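Local structure of transcriptional regulator KdgR (Pseudomonas aeruginosa, 5Y6I) at residues V216-L227 and T251-Y261. The protein probably binds DNA as a transcription factor of the IclR family, pairing a helix-turn-helix domain with a C-terminal GAF-like domain. Sequence-based numbering, arbitrary orientation.
Sequences VFDARGRVAAVL and TTRAISWRMGY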
loop_
_atom_site.group_PDB
_atom_site.type_symbol
_atom_site.label_atom_id
_atom_site.label_comp_id
_atom_site.label_asym_id
_atom_site.label_seq_id
_atom_site.Cartn_x
_atom_site.Cartn_y
_atom_site.Cartn_z
ATOM N N VAL A 216 -5.316 6.512 11.291
ATOM C CA VAL A 216 -5.745 5.425 10.410
ATOM C C VAL A 216 -4.571 5.002 9.526
ATOM O O VAL A 216 -3.928 5.849 8.891
ATOM C CB VAL A 216 -6.950 5.849 9.552
ATOM C CG1 VAL A 216 -7.397 4.701 8.669
ATOM C CG2 VAL A 216 -8.108 6.392 10.455
ATOM N N PHE A 217 -4.312 3.694 9.468
ATOM C CA PHE A 217 -3.147 3.120 8.804
ATOM C C PHE A 217 -3.549 2.348 7.554
ATOM O O PHE A 217 -4.648 1.791 7.479
ATOM C CB PHE A 217 -2.406 2.169 9.742
ATOM C CG PHE A 217 -1.969 2.804 11.023
ATOM C CD1 PHE A 217 -0.828 3.596 11.064
ATOM C CD2 PHE A 217 -2.696 2.626 12.186
ATOM C CE1 PHE A 217 -0.420 4.198 12.259
ATOM C CE2 PHE A 217 -2.295 3.223 13.381
ATOM C CZ PHE A 217 -1.160 4.003 13.417
ATOM N N ASP A 218 -2.634 2.277 6.583
ATOM C CA ASP A 218 -2.895 1.449 5.418
ATOM C C ASP A 218 -2.272 0.077 5.623
ATOM O O ASP A 218 -1.664 -0.222 6.660
ATOM C CB ASP A 218 -2.416 2.125 4.122
ATOM C CG ASP A 218 -0.906 2.344 4.061
ATOM O OD1 ASP A 218 -0.174 1.919 4.996
ATOM O OD2 ASP A 218 -0.446 2.959 3.052
ATOM N N ALA A 219 -2.466 -0.780 4.613
ATOM C CA ALA A 219 -1.902 -2.124 4.630
ATOM C C ALA A 219 -0.443 -2.124 5.054
ATOM O O ALA A 219 -0.006 -3.010 5.799
ATOM C CB ALA A 219 -2.044 -2.756 3.245
ATOM N N ARG A 220 0.337 -1.147 4.588
ATOM C CA ARG A 220 1.771 -1.162 4.854
ATOM C C ARG A 220 2.131 -0.452 6.150
ATOM O O ARG A 220 3.317 -0.325 6.462
ATOM C CB ARG A 220 2.537 -0.562 3.671
ATOM C CG ARG A 220 1.939 -0.951 2.318
ATOM C CD ARG A 220 2.904 -0.672 1.210
ATOM N NE ARG A 220 4.184 -1.198 1.612
ATOM C CZ ARG A 220 4.854 -2.135 0.952
ATOM N NH1 ARG A 220 4.390 -2.627 -0.192
ATOM N NH2 ARG A 220 6.011 -2.553 1.431
ATOM N N GLY A 221 1.136 -0.023 6.918
ATOM C CA GLY A 221 1.340 0.645 8.181
ATOM C C GLY A 221 1.518 2.143 8.092
ATOM O O GLY A 221 1.819 2.779 9.116
ATOM N N ARG A 222 1.364 2.731 6.907
ATOM C CA ARG A 222 1.628 4.149 6.735
ATOM C C ARG A 222 0.409 4.922 7.193
ATOM O O ARG A 222 -0.722 4.456 7.060
ATOM C CB ARG A 222 1.964 4.463 5.269
ATOM C CG ARG A 222 2.913 3.439 4.604
ATOM C CD ARG A 222 3.319 3.808 3.162
ATOM N NE ARG A 222 2.231 3.634 2.207
ATOM C CZ ARG A 222 2.395 3.289 0.936
ATOM N NH1 ARG A 222 3.607 3.063 0.467
ATOM N NH2 ARG A 222 1.342 3.146 0.140
ATOM N N VAL A 223 0.634 6.098 7.776
ATOM C CA VAL A 223 -0.505 6.873 8.241
ATOM C C VAL A 223 -1.306 7.308 7.027
ATOM O O VAL A 223 -0.798 8.024 6.156
ATOM C CB VAL A 223 -0.061 8.071 9.086
ATOM C CG1 VAL A 223 -1.274 8.876 9.503
ATOM C CG2 VAL A 223 0.668 7.576 10.299
ATOM N N ALA A 224 -2.555 6.854 6.955
ATOM C CA ALA A 224 -3.442 7.155 5.840
ATOM C C ALA A 224 -4.226 8.429 6.085
ATOM O O ALA A 224 -4.395 9.249 5.173
ATOM C CB ALA A 224 -4.428 6.000 5.615
ATOM N N ALA A 225 -4.700 8.590 7.313
ATOM C CA ALA A 225 -5.542 9.705 7.705
ATOM C C ALA A 225 -5.539 9.788 9.227
ATOM O O ALA A 225 -4.941 8.953 9.917
ATOM C CB ALA A 225 -6.965 9.544 7.159
ATOM N N VAL A 226 -6.197 10.832 9.741
ATOM C CA VAL A 226 -6.513 10.972 11.154
ATOM C C VAL A 226 -8.009 11.210 11.257
ATOM O O VAL A 226 -8.577 11.978 10.470
ATOM C CB VAL A 226 -5.728 12.120 11.814
ATOM C CG1 VAL A 226 -6.056 12.213 13.326
ATOM C CG2 VAL A 226 -4.246 11.909 11.610
ATOM N N LEU A 227 -8.650 10.521 12.193
ATOM C CA LEU A 227 -10.081 10.636 12.410
ATOM C C LEU A 227 -10.286 11.218 13.799
ATOM O O LEU A 227 -9.555 10.882 14.736
ATOM C CB LEU A 227 -10.777 9.274 12.269
ATOM C CG LEU A 227 -12.249 9.317 11.853
ATOM C CD1 LEU A 227 -12.637 7.977 11.229
ATOM C CD2 LEU A 227 -13.177 9.651 13.016
ATOM N N THR A 251 -13.694 2.496 15.656
ATOM C CA THR A 251 -13.885 2.974 14.290
ATOM C C THR A 251 -12.567 2.978 13.525
ATOM O O THR A 251 -12.491 2.483 12.396
ATOM C CB THR A 251 -14.476 4.383 14.294
ATOM O OG1 THR A 251 -15.715 4.396 15.012
ATOM C CG2 THR A 251 -14.712 4.853 12.875
ATOM N N THR A 252 -11.508 3.542 14.121
ATOM C CA THR A 252 -10.273 3.701 13.359
ATOM C C THR A 252 -9.523 2.383 13.190
ATOM O O THR A 252 -8.960 2.126 12.117
ATOM C CB THR A 252 -9.397 4.777 13.997
ATOM O OG1 THR A 252 -9.232 4.529 15.403
ATOM C CG2 THR A 252 -10.069 6.107 13.820
ATOM N N ARG A 253 -9.534 1.517 14.203
ATOM C CA ARG A 253 -9.006 0.174 13.994
ATOM C C ARG A 253 -9.799 -0.584 12.946
ATOM O O ARG A 253 -9.235 -1.420 12.225
ATOM C CB ARG A 253 -9.000 -0.598 15.300
ATOM C CG ARG A 253 -7.822 -0.242 16.163
ATOM C CD ARG A 253 -8.141 -0.484 17.613
ATOM N NE ARG A 253 -7.050 -0.034 18.460
ATOM C CZ ARG A 253 -7.084 -0.040 19.785
ATOM N NH1 ARG A 253 -6.035 0.392 20.471
ATOM N NH2 ARG A 253 -8.162 -0.481 20.420
ATOM N N ALA A 254 -11.101 -0.316 12.837
ATOM C CA ALA A 254 -11.885 -0.985 11.802
ATOM C C ALA A 254 -11.471 -0.500 10.421
ATOM O O ALA A 254 -11.129 -1.304 9.547
ATOM C CB ALA A 254 -13.379 -0.761 12.031
ATOM N N ILE A 255 -11.490 0.823 10.211
ATOM C CA ILE A 255 -11.070 1.385 8.928
ATOM C C ILE A 255 -9.693 0.860 8.542
ATOM O O ILE A 255 -9.443 0.529 7.375
ATOM C CB ILE A 255 -11.078 2.923 8.985
ATOM C CG1 ILE A 255 -12.448 3.468 9.380
ATOM C CG2 ILE A 255 -10.628 3.518 7.649
ATOM C CD1 ILE A 255 -12.484 5.002 9.423
ATOM N N SER A 256 -8.783 0.766 9.520
ATOM C CA SER A 256 -7.441 0.282 9.242
ATOM C C SER A 256 -7.477 -1.149 8.748
ATOM O O SER A 256 -6.998 -1.455 7.651
ATOM C CB SER A 256 -6.565 0.376 10.492
ATOM O OG SER A 256 -6.093 1.694 10.683
ATOM N N TRP A 257 -8.021 -2.049 9.572
ATOM C CA TRP A 257 -8.052 -3.466 9.231
ATOM C C TRP A 257 -8.747 -3.702 7.898
ATOM O O TRP A 257 -8.435 -4.674 7.200
ATOM C CB TRP A 257 -8.733 -4.234 10.358
ATOM C CG TRP A 257 -8.952 -5.695 10.140
ATOM C CD1 TRP A 257 -8.223 -6.725 10.663
ATOM C CD2 TRP A 257 -10.007 -6.292 9.385
ATOM N NE1 TRP A 257 -8.749 -7.928 10.258
ATOM C CE2 TRP A 257 -9.846 -7.687 9.470
ATOM C CE3 TRP A 257 -11.070 -5.777 8.628
ATOM C CZ2 TRP A 257 -10.708 -8.578 8.828
ATOM C CZ3 TRP A 257 -11.920 -6.653 7.990
ATOM C CH2 TRP A 257 -11.736 -8.041 8.093
ATOM N N ARG A 258 -9.664 -2.820 7.503
ATOM C CA ARG A 258 -10.268 -2.989 6.188
ATOM C C ARG A 258 -9.334 -2.576 5.062
ATOM O O ARG A 258 -9.532 -3.005 3.917
ATOM C CB ARG A 258 -11.586 -2.218 6.113
ATOM C CG ARG A 258 -12.714 -2.993 6.800
ATOM C CD ARG A 258 -13.904 -2.136 7.212
ATOM N NE ARG A 258 -14.309 -1.226 6.150
ATOM C CZ ARG A 258 -15.484 -0.610 6.111
ATOM N NH1 ARG A 258 -15.775 0.219 5.115
ATOM N NH2 ARG A 258 -16.377 -0.839 7.067
ATOM N N MET A 259 -8.330 -1.760 5.360
ATOM C CA MET A 259 -7.285 -1.433 4.413
ATOM C C MET A 259 -6.112 -2.408 4.477
ATOM O O MET A 259 -5.090 -2.170 3.838
ATOM C CB MET A 259 -6.810 -0.001 4.653
ATOM C CG MET A 259 -7.954 0.996 4.557
ATOM S SD MET A 259 -7.409 2.683 4.308
ATOM C CE MET A 259 -6.817 2.534 2.636
ATOM N N GLY A 260 -6.221 -3.488 5.234
ATOM C CA GLY A 260 -5.206 -4.512 5.199
ATOM C C GLY A 260 -4.234 -4.464 6.342
ATOM O O GLY A 260 -3.383 -5.358 6.458
ATOM N N TYR A 261 -4.344 -3.468 7.195
ATOM C CA TYR A 261 -3.387 -3.273 8.270
ATOM C C TYR A 261 -3.564 -4.364 9.308
ATOM O O TYR A 261 -4.683 -4.653 9.727
ATOM C CB TYR A 261 -3.597 -1.882 8.888
ATOM C CG TYR A 261 -2.657 -1.593 10.025
ATOM C CD1 TYR A 261 -1.286 -1.610 9.829
ATOM C CD2 TYR A 261 -3.142 -1.316 11.295
ATOM C CE1 TYR A 261 -0.423 -1.362 10.861
ATOM C CE2 TYR A 261 -2.282 -1.054 12.338
ATOM C CZ TYR A 261 -0.922 -1.089 12.116
ATOM O OH TYR A 261 -0.053 -0.835 13.154
#
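Val216 lays its two methyls against helix 251-258: CG1 meets CG2 of Ile255 at 3.6 Å, the two side chains crossing at about a right angle, while CG2 faces CG2 of Thr252. That Thr252 methyl also touches CB of Leu227, whose CD1 reaches CD1 of Ile255 at 3.5 Å; Leu101 of helix 93-108 also touches Leu227. Next along, Phe217 and Tyr261 lie side by side and point the same way, ring planes 32° apart. CB of Phe217 sits 3.8 Å from the Tyr261 ring centroid, nearly on the ring normal, a CH-pi contact. Here helix 244-258 of the IclR effector-binding, GAF-like domain packs on its antiparallel sheet, its 251-258 part nearly antiparallel to strand 223-227 (165°); opposite Val216, Ala224 and Ala225 form a classic beta bulge. With chi1 at -80°, Ser256 OG stands beside its own backbone N, placed to accept an almost straight hydrogen bond from Phe217 N at 2.9 Å and donate weakly to Thr252 O. Tyr261 OH hydrogen-bonds to Thr264 O. Beyond, Asp218 opens a type I beta turn to Gly221: OD1 accepts Arg222 N and, weakly, Arg220 N; OD2 salt-bridges Arg222 NE at 2.9 Å. Arg222 NH1 also pairs with Glu128 of the second subunit.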